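Local coordinates for protein sulfatase (Bacteroides fragilis CAG:558, PDB 6USS) that probably hydrolyses aryl sulfate esters as a calcium-dependent member of the sulfatase family in a human gut bacterium, at residues A[161-166]-A[255-260]; A[36-41]-A[316-321]. The protein carries 1 engineered substitution. One frame throughout, in Å; residues are numbered along the deposited sequence.

Two pairs of parallel strands meet here in one sheet, illustrating how an alpha/beta core carries loops to a metal site. Contact 1 joins 161-166 to 255-260, contact 2 joins 36-41 to 316-321, and their centres lie about 10 Å apart. Strands 253-258 and 35-41 are the inner neighbours, probably bonded from M257 N to L38 O (2.8 Å) and from M40 N to M257 O (2.7 Å); H259 and F39 bring their rings together beside this seam. Both contacts lead to the calcium ion. The side chain of K165 comes within about 4 Å of it, whereas that of S321, just before the ligands D322 and N323, stays about 7 Å away.

Contact 1 of 2, residues A[161-166]-A[255-260]; sequences IHCGKA and LYMAHY
The ring of Y260 carries the start of the K165 backbone and its CB over one face. K165 CB stands 3.9 Å from the ring centroid as a CH-pi contact, and K165 N lies above the same ring, offset toward the rim. H162 and Y256, side by side, meet rim to rim with planes at 49°; Y256 CD2 approaches ND1 of H162 at 3.4 Å, near the imidazole plane, while A258 CB lies over one face of the phenol, toward its rim. H162 NE2 also donates to G164 O (2.8 Å) from above that carbonyl's plane, which holds the ring's rotation, and F183 packs on the imidazole edge-to-face.

On the other side of the sheet, toward helix 231-247, I161 CG2 meets L255 CD1 at 3.6 Å and C163 SG lies 3.8 Å from M257 SD. A parallel ladder runs between these layers: I161 O receives Y256 N, Y256 O receives C163 N, C163 O receives A258 N, and A258 O receives K165 N. G164, with phi at 107° and no side chain, brings its CA to 3.1 Å from A258 O.

Beyond the ladder, water takes over. One molecule accepts from Y256 OH and donates to K165 O and A166 O; another accepts from A166 N and donates to Y260 OH, which also bonds to A188 O. With its backbone gripped in this way, K165 sends an extended chain to G193 O and to a salt bridge with D42, a calcium ligand, which is consistent with K165 acting as a second-shell residue of the metal site.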
ATOM      1  N   ILE A 161      -0.317  -3.303   9.158  1.00 13.13           N
ATOM      2  CA  ILE A 161       1.121  -3.522   9.057  1.00 13.84           C
ATOM      3  C   ILE A 161       1.371  -5.000   8.807  1.00 18.66           C
ATOM      4  O   ILE A 161       0.870  -5.849   9.556  1.00 16.57           O
ATOM      5  CB  ILE A 161       1.860  -3.091  10.337  1.00 15.58           C
ATOM      6  CG1 ILE A 161       1.529  -1.653  10.705  1.00 17.15           C
ATOM      7  CG2 ILE A 161       3.356  -3.305  10.187  1.00 11.98           C
ATOM      8  CD1 ILE A 161       1.938  -1.297  12.105  1.00 15.93           C
ATOM      9  N   HIS A 162       2.165  -5.301   7.774  1.00 15.64           N
ATOM     10  CA  HIS A 162       2.679  -6.642   7.519  1.00 15.66           C
ATOM     11  C   HIS A 162       4.185  -6.705   7.769  1.00 15.96           C
ATOM     12  O   HIS A 162       4.953  -5.871   7.262  1.00 15.93           O
ATOM     13  CB  HIS A 162       2.421  -7.123   6.089  1.00 14.04           C
ATOM     14  CG  HIS A 162       3.204  -8.352   5.752  1.00 13.47           C
ATOM     15  ND1 HIS A 162       2.785  -9.621   6.104  1.00 16.71           N
ATOM     16  CD2 HIS A 162       4.438  -8.502   5.215  1.00 14.93           C
ATOM     17  CE1 HIS A 162       3.699 -10.503   5.733  1.00 16.99           C
ATOM     18  NE2 HIS A 162       4.711  -9.850   5.191  1.00 20.16           N
ATOM     19  N   CYS A 163       4.611  -7.737   8.493  1.00 15.33           N
ATOM     20  CA  CYS A 163       6.013  -7.894   8.842  1.00 16.26           C
ATOM     21  C   CYS A 163       6.395  -9.363   8.752  1.00 19.29           C
ATOM     22  O   CYS A 163       5.868 -10.189   9.510  1.00 20.39           O
ATOM     23  CB  CYS A 163       6.266  -7.350  10.246  1.00 15.14           C
ATOM     24  SG  CYS A 163       7.998  -7.506  10.757  1.00 24.33           S
ATOM     25  N   GLY A 164       7.308  -9.680   7.831  1.00 19.00           N
ATOM     26  CA  GLY A 164       7.771 -11.051   7.678  1.00 16.76           C
ATOM     27  C   GLY A 164       7.275 -11.807   6.452  1.00 18.51           C
ATOM     28  O   GLY A 164       7.183 -11.247   5.353  1.00 16.73           O
ATOM     29  N   LYS A 165       6.972 -13.092   6.639  1.00 16.21           N
ATOM     30  CA  LYS A 165       6.587 -13.972   5.540  1.00 16.13           C
ATOM     31  C   LYS A 165       5.166 -13.673   5.078  1.00 19.26           C
ATOM     32  O   LYS A 165       4.214 -13.800   5.853  1.00 19.99           O
ATOM     33  CB  LYS A 165       6.703 -15.431   5.973  1.00 15.95           C
ATOM     34  CG  LYS A 165       5.893 -16.400   5.142  1.00 17.22           C
ATOM     35  CD  LYS A 165       6.507 -17.785   5.216  1.00 19.14           C
ATOM     36  CE  LYS A 165       5.558 -18.833   4.658  1.00 20.55           C
ATOM     37  NZ  LYS A 165       6.065 -20.196   4.946  1.00 17.89           N
ATOM     38  N   ALA A 166       5.017 -13.278   3.814  1.00 17.53           N
ATOM     39  CA  ALA A 166       3.686 -13.041   3.245  1.00 16.67           C
ATOM     40  C   ALA A 166       3.227 -14.300   2.516  1.00 19.58           C
ATOM     41  O   ALA A 166       2.312 -14.993   2.972  1.00 18.56           O
ATOM     42  CB  ALA A 166       3.704 -11.812   2.336  1.00 15.44           C
ATOM     43  N   LEU A 255      -1.212  -5.498  13.292  1.00 16.95           N
ATOM     44  CA  LEU A 255       0.115  -5.952  12.927  1.00 14.15           C
ATOM     45  C   LEU A 255       0.054  -7.446  12.646  1.00 17.41           C
ATOM     46  O   LEU A 255      -0.279  -8.230  13.539  1.00 17.57           O
ATOM     47  CB  LEU A 255       1.104  -5.654  14.046  1.00 15.64           C
ATOM     48  CG  LEU A 255       2.454  -6.365  13.905  1.00 17.08           C
ATOM     49  CD1 LEU A 255       3.089  -5.996  12.605  1.00 12.84           C
ATOM     50  CD2 LEU A 255       3.385  -6.011  15.069  1.00 13.97           C
ATOM     51  N   TYR A 256       0.361  -7.837  11.412  1.00 17.21           N
ATOM     52  CA  TYR A 256       0.508  -9.255  11.069  1.00 17.63           C
ATOM     53  C   TYR A 256       1.985  -9.594  11.200  1.00 18.33           C
ATOM     54  O   TYR A 256       2.767  -9.444  10.259  1.00 19.12           O
ATOM     55  CB  TYR A 256      -0.006  -9.549   9.662  1.00 14.77           C
ATOM     56  CG  TYR A 256       0.113 -11.007   9.206  1.00 15.36           C
ATOM     57  CD1 TYR A 256      -0.176 -12.071  10.062  1.00 14.42           C
ATOM     58  CD2 TYR A 256       0.482 -11.312   7.895  1.00 17.32           C
ATOM     59  CE1 TYR A 256      -0.086 -13.414   9.623  1.00 14.22           C
ATOM     60  CE2 TYR A 256       0.569 -12.629   7.451  1.00 17.86           C
ATOM     61  CZ  TYR A 256       0.284 -13.679   8.317  1.00 15.80           C
ATOM     62  OH  TYR A 256       0.385 -14.977   7.843  1.00 14.86           O
ATOM     63  N   MET A 257       2.376 -10.054  12.387  1.00 18.85           N
ATOM     64  CA  MET A 257       3.768 -10.421  12.657  1.00 18.81           C
ATOM     65  C   MET A 257       3.960 -11.872  12.242  1.00 17.09           C
ATOM     66  O   MET A 257       3.677 -12.792  13.005  1.00 17.21           O
ATOM     67  CB  MET A 257       4.097 -10.209  14.129  1.00 17.47           C
ATOM     68  CG  MET A 257       5.559 -10.394  14.466  1.00 17.73           C
ATOM     69  SD  MET A 257       6.514  -8.978  13.897  1.00 24.74           S
ATOM     70  CE  MET A 257       8.200  -9.564  14.130  1.00 18.27           C
ATOM     71  N   ALA A 258       4.447 -12.080  11.016  1.00 16.34           N
ATOM     72  CA  ALA A 258       4.542 -13.414  10.420  1.00 16.52           C
ATOM     73  C   ALA A 258       6.014 -13.787  10.250  1.00 14.41           C
ATOM     74  O   ALA A 258       6.631 -13.451   9.241  1.00 12.58           O
ATOM     75  CB  ALA A 258       3.795 -13.465   9.087  1.00 13.43           C
ATOM     76  N   HIS A 259       6.556 -14.510  11.230  1.00 18.54           N
ATOM     77  CA  HIS A 259       7.978 -14.840  11.253  1.00 18.83           C
ATOM     78  C   HIS A 259       8.369 -15.758  10.101  1.00 21.15           C
ATOM     79  O   HIS A 259       7.571 -16.572   9.619  1.00 21.99           O
ATOM     80  CB  HIS A 259       8.356 -15.510  12.577  1.00 14.18           C
ATOM     81  CG  HIS A 259       8.685 -14.531  13.646  1.00 15.00           C
ATOM     82  ND1 HIS A 259       9.899 -13.884  13.704  1.00 17.40           N
ATOM     83  CD2 HIS A 259       7.948 -14.045  14.673  1.00 16.11           C
ATOM     84  CE1 HIS A 259       9.901 -13.046  14.726  1.00 15.57           C
ATOM     85  NE2 HIS A 259       8.730 -13.129  15.333  1.00 19.28           N
ATOM     86  N   TYR A 260       9.618 -15.610   9.651  1.00 16.08           N
ATOM     87  CA  TYR A 260      10.183 -16.637   8.785  1.00 22.40           C
ATOM     88  C   TYR A 260      10.621 -17.855   9.592  1.00 21.80           C
ATOM     89  O   TYR A 260      10.580 -18.980   9.078  1.00 22.53           O
ATOM     90  CB  TYR A 260      11.351 -16.073   7.973  1.00 22.14           C
ATOM     91  CG  TYR A 260      10.895 -15.223   6.823  1.00 15.74           C
ATOM     92  CD1 TYR A 260      10.454 -15.804   5.649  1.00 15.41           C
ATOM     93  CD2 TYR A 260      10.889 -13.842   6.915  1.00 16.79           C
ATOM     94  CE1 TYR A 260      10.016 -15.039   4.599  1.00 18.40           C
ATOM     95  CE2 TYR A 260      10.445 -13.053   5.869  1.00 17.84           C
ATOM     96  CZ  TYR A 260      10.010 -13.659   4.700  1.00 19.91           C
ATOM     97  OH  TYR A 260       9.579 -12.906   3.621  1.00 16.69           O
TER
HETATM   98  O   HOH W   1       1.923 -15.085   5.762  1.00 14.51           O
HETATM   99  O   HOH W   2       7.292 -13.076   2.169  1.00 22.46           O

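Contact 2 of 2, residues A[36-41]-A[316-321]; sequences IILFMV and IVIFMS
F39 and F319 lie side by side on one face of the strand pair, their planes only 20° from parallel but slid so far that the rings barely overlap. F39 CD1 touches F319 CE2 at 3.6 Å, and V41 CG2, anti to its own carbonyl carbon, reaches F319 CZ at 3.7 Å. Helix 283-308 covers F39 with M295, S298 and L299. Across the sheet, L38 CD1 packs on I318 CB (4.0 Å), and M40, bent at both chi2 and chi3 (74° and 59°), lays its CE 3.7 Å from M320 CG; F383 of helix 383-390 touches I318 and M320.

This parallel pairing belongs to the central mixed sheet of the sulfatase fold, which is related to that of alkaline phosphatase and has helices packed on both sides. Its ladder has five bonds: I37 and F39 each donate to, and accept from, the strand opposite, and V41 N ends the series at M320 O.

At the C-terminal edge, S321 CA comes to 3.3 Å from V41 O. S321 OG bonds to M44 O, with weaker links to E358 and to N323 O. Directly after these strand ends come the calcium ligands D42 and D43 on one chain segment and D322 and N323 on the other, with engineered C88 also at the metal site.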
ATOM      1  N   ILE A  36      -4.965  -5.141  17.202  1.00 15.13           N
ATOM      2  CA  ILE A  36      -4.866  -6.575  17.029  1.00 13.05           C
ATOM      3  C   ILE A  36      -3.470  -6.898  16.518  1.00 18.67           C
ATOM      4  O   ILE A  36      -3.027  -6.340  15.505  1.00 14.62           O
ATOM      5  CB  ILE A  36      -5.933  -7.066  16.041  1.00 20.05           C
ATOM      6  CG1 ILE A  36      -7.325  -6.636  16.528  1.00 22.07           C
ATOM      7  CG2 ILE A  36      -5.784  -8.560  15.797  1.00 19.28           C
ATOM      8  CD1 ILE A  36      -8.485  -7.026  15.615  1.00 20.99           C
ATOM      9  N   ILE A  37      -2.779  -7.795  17.214  1.00 14.47           N
ATOM     10  CA  ILE A  37      -1.552  -8.395  16.713  1.00 14.12           C
ATOM     11  C   ILE A  37      -1.813  -9.874  16.462  1.00 18.51           C
ATOM     12  O   ILE A  37      -2.168 -10.620  17.389  1.00 19.99           O
ATOM     13  CB  ILE A  37      -0.381  -8.228  17.683  1.00 15.54           C
ATOM     14  CG1 ILE A  37      -0.061  -6.757  17.922  1.00 15.47           C
ATOM     15  CG2 ILE A  37       0.843  -8.950  17.126  1.00 10.78           C
ATOM     16  CD1 ILE A  37       0.997  -6.576  19.016  1.00  9.83           C
ATOM     17  N   LEU A  38      -1.626 -10.293  15.208  1.00 15.81           N
ATOM     18  CA  LEU A  38      -1.596 -11.698  14.808  1.00 14.95           C
ATOM     19  C   LEU A  38      -0.134 -12.098  14.670  1.00 17.30           C
ATOM     20  O   LEU A  38       0.547 -11.658  13.735  1.00 20.59           O
ATOM     21  CB  LEU A  38      -2.341 -11.904  13.489  1.00 16.84           C
ATOM     22  CG  LEU A  38      -2.294 -13.305  12.890  1.00 16.98           C
ATOM     23  CD1 LEU A  38      -2.821 -14.319  13.901  1.00 19.00           C
ATOM     24  CD2 LEU A  38      -3.129 -13.343  11.608  1.00 16.21           C
ATOM     25  N   PHE A  39       0.357 -12.902  15.613  1.00 19.45           N
ATOM     26  CA  PHE A  39       1.755 -13.341  15.643  1.00 17.55           C
ATOM     27  C   PHE A  39       1.748 -14.765  15.095  1.00 17.53           C
ATOM     28  O   PHE A  39       1.229 -15.688  15.737  1.00 19.22           O
ATOM     29  CB  PHE A  39       2.308 -13.235  17.065  1.00 12.90           C
ATOM     30  CG  PHE A  39       3.790 -13.527  17.218  1.00 13.93           C
ATOM     31  CD1 PHE A  39       4.253 -14.829  17.334  1.00 16.10           C
ATOM     32  CD2 PHE A  39       4.711 -12.495  17.333  1.00 16.14           C
ATOM     33  CE1 PHE A  39       5.616 -15.094  17.525  1.00 17.33           C
ATOM     34  CE2 PHE A  39       6.076 -12.753  17.522  1.00 13.65           C
ATOM     35  CZ  PHE A  39       6.526 -14.049  17.612  1.00 17.27           C
ATOM     36  N   MET A  40       2.290 -14.928  13.887  1.00 16.43           N
ATOM     37  CA  MET A  40       2.238 -16.180  13.133  1.00 17.14           C
ATOM     38  C   MET A  40       3.650 -16.725  12.974  1.00 19.87           C
ATOM     39  O   MET A  40       4.510 -16.071  12.366  1.00 17.89           O
ATOM     40  CB  MET A  40       1.595 -15.978  11.756  1.00 13.24           C
ATOM     41  CG  MET A  40       1.490 -17.246  10.928  1.00 15.67           C
ATOM     42  SD  MET A  40       0.210 -18.417  11.464  1.00 20.66           S
ATOM     43  CE  MET A  40      -1.245 -17.386  11.312  1.00 18.26           C
ATOM     44  N   VAL A  41       3.878 -17.926  13.498  1.00 15.98           N
ATOM     45  CA  VAL A  41       5.151 -18.619  13.339  1.00 17.26           C
ATOM     46  C   VAL A  41       5.027 -19.604  12.190  1.00 19.00           C
ATOM     47  O   VAL A  41       3.954 -20.158  11.931  1.00 23.04           O
ATOM     48  CB  VAL A  41       5.557 -19.327  14.644  1.00 17.55           C
ATOM     49  CG1 VAL A  41       6.959 -19.855  14.534  1.00 14.35           C
ATOM     50  CG2 VAL A  41       5.418 -18.366  15.812  1.00 13.21           C
ATOM     51  N   ILE A 316      -5.362  -6.920  21.285  1.00 15.33           N
ATOM     52  CA  ILE A 316      -5.557  -8.359  21.198  1.00 14.98           C
ATOM     53  C   ILE A 316      -4.309  -8.986  20.587  1.00 18.10           C
ATOM     54  O   ILE A 316      -3.822  -8.542  19.539  1.00 19.17           O
ATOM     55  CB  ILE A 316      -6.802  -8.688  20.361  1.00 17.08           C
ATOM     56  CG1 ILE A 316      -8.064  -8.152  21.017  1.00 19.65           C
ATOM     57  CG2 ILE A 316      -6.941 -10.174  20.166  1.00 18.21           C
ATOM     58  CD1 ILE A 316      -9.310  -8.374  20.164  1.00 20.89           C
ATOM     59  N   VAL A 317      -3.793 -10.021  21.235  1.00 13.77           N
ATOM     60  CA  VAL A 317      -2.641 -10.764  20.752  1.00 15.01           C
ATOM     61  C   VAL A 317      -3.113 -12.169  20.413  1.00 17.82           C
ATOM     62  O   VAL A 317      -3.666 -12.875  21.267  1.00 15.64           O
ATOM     63  CB  VAL A 317      -1.510 -10.789  21.791  1.00 17.87           C
ATOM     64  CG1 VAL A 317      -0.330 -11.607  21.276  1.00 11.85           C
ATOM     65  CG2 VAL A 317      -1.088  -9.377  22.165  1.00 12.28           C
ATOM     66  N   ILE A 318      -2.918 -12.571  19.160  1.00 22.62           N
ATOM     67  CA  ILE A 318      -3.240 -13.920  18.719  1.00 16.03           C
ATOM     68  C   ILE A 318      -1.950 -14.592  18.292  1.00 17.20           C
ATOM     69  O   ILE A 318      -1.280 -14.134  17.358  1.00 16.68           O
ATOM     70  CB  ILE A 318      -4.262 -13.943  17.575  1.00 17.26           C
ATOM     71  CG1 ILE A 318      -5.502 -13.109  17.907  1.00 17.92           C
ATOM     72  CG2 ILE A 318      -4.677 -15.372  17.321  1.00 15.87           C
ATOM     73  CD1 ILE A 318      -6.418 -12.866  16.714  1.00 10.87           C
ATOM     74  N   PHE A 319      -1.612 -15.680  18.970  1.00 19.82           N
ATOM     75  CA  PHE A 319      -0.466 -16.509  18.638  1.00 17.53           C
ATOM     76  C   PHE A 319      -0.946 -17.700  17.825  1.00 20.52           C
ATOM     77  O   PHE A 319      -1.931 -18.354  18.199  1.00 15.97           O
ATOM     78  CB  PHE A 319       0.243 -16.992  19.903  1.00 15.59           C
ATOM     79  CG  PHE A 319       1.535 -17.689  19.640  1.00 16.45           C
ATOM     80  CD1 PHE A 319       1.556 -19.032  19.281  1.00 17.53           C
ATOM     81  CD2 PHE A 319       2.733 -17.016  19.777  1.00 15.82           C
ATOM     82  CE1 PHE A 319       2.755 -19.682  19.052  1.00 18.42           C
ATOM     83  CE2 PHE A 319       3.940 -17.662  19.540  1.00 17.23           C
ATOM     84  CZ  PHE A 319       3.949 -18.997  19.179  1.00 17.92           C
ATOM     85  N   MET A 320      -0.238 -17.990  16.731  1.00 19.20           N
ATOM     86  CA  MET A 320      -0.654 -19.072  15.854  1.00 16.45           C
ATOM     87  C   MET A 320       0.559 -19.584  15.087  1.00 20.13           C
ATOM     88  O   MET A 320       1.586 -18.910  14.983  1.00 19.41           O
ATOM     89  CB  MET A 320      -1.761 -18.595  14.911  1.00 15.75           C
ATOM     90  CG  MET A 320      -2.316 -19.659  13.986  1.00 16.85           C
ATOM     91  SD  MET A 320      -2.897 -21.090  14.896  1.00 23.35           S
ATOM     92  CE  MET A 320      -3.903 -21.889  13.640  1.00 16.61           C
ATOM     93  N   SER A 321       0.436 -20.802  14.570  1.00 16.95           N
ATOM     94  CA  SER A 321       1.404 -21.355  13.640  1.00 18.66           C
ATOM     95  C   SER A 321       0.664 -21.860  12.409  1.00 17.78           C
ATOM     96  O   SER A 321      -0.509 -22.234  12.477  1.00 15.25           O
ATOM     97  CB  SER A 321       2.224 -22.486  14.273  1.00 20.60           C
ATOM     98  OG  SER A 321       3.089 -23.057  13.305  1.00 23.25           O
TER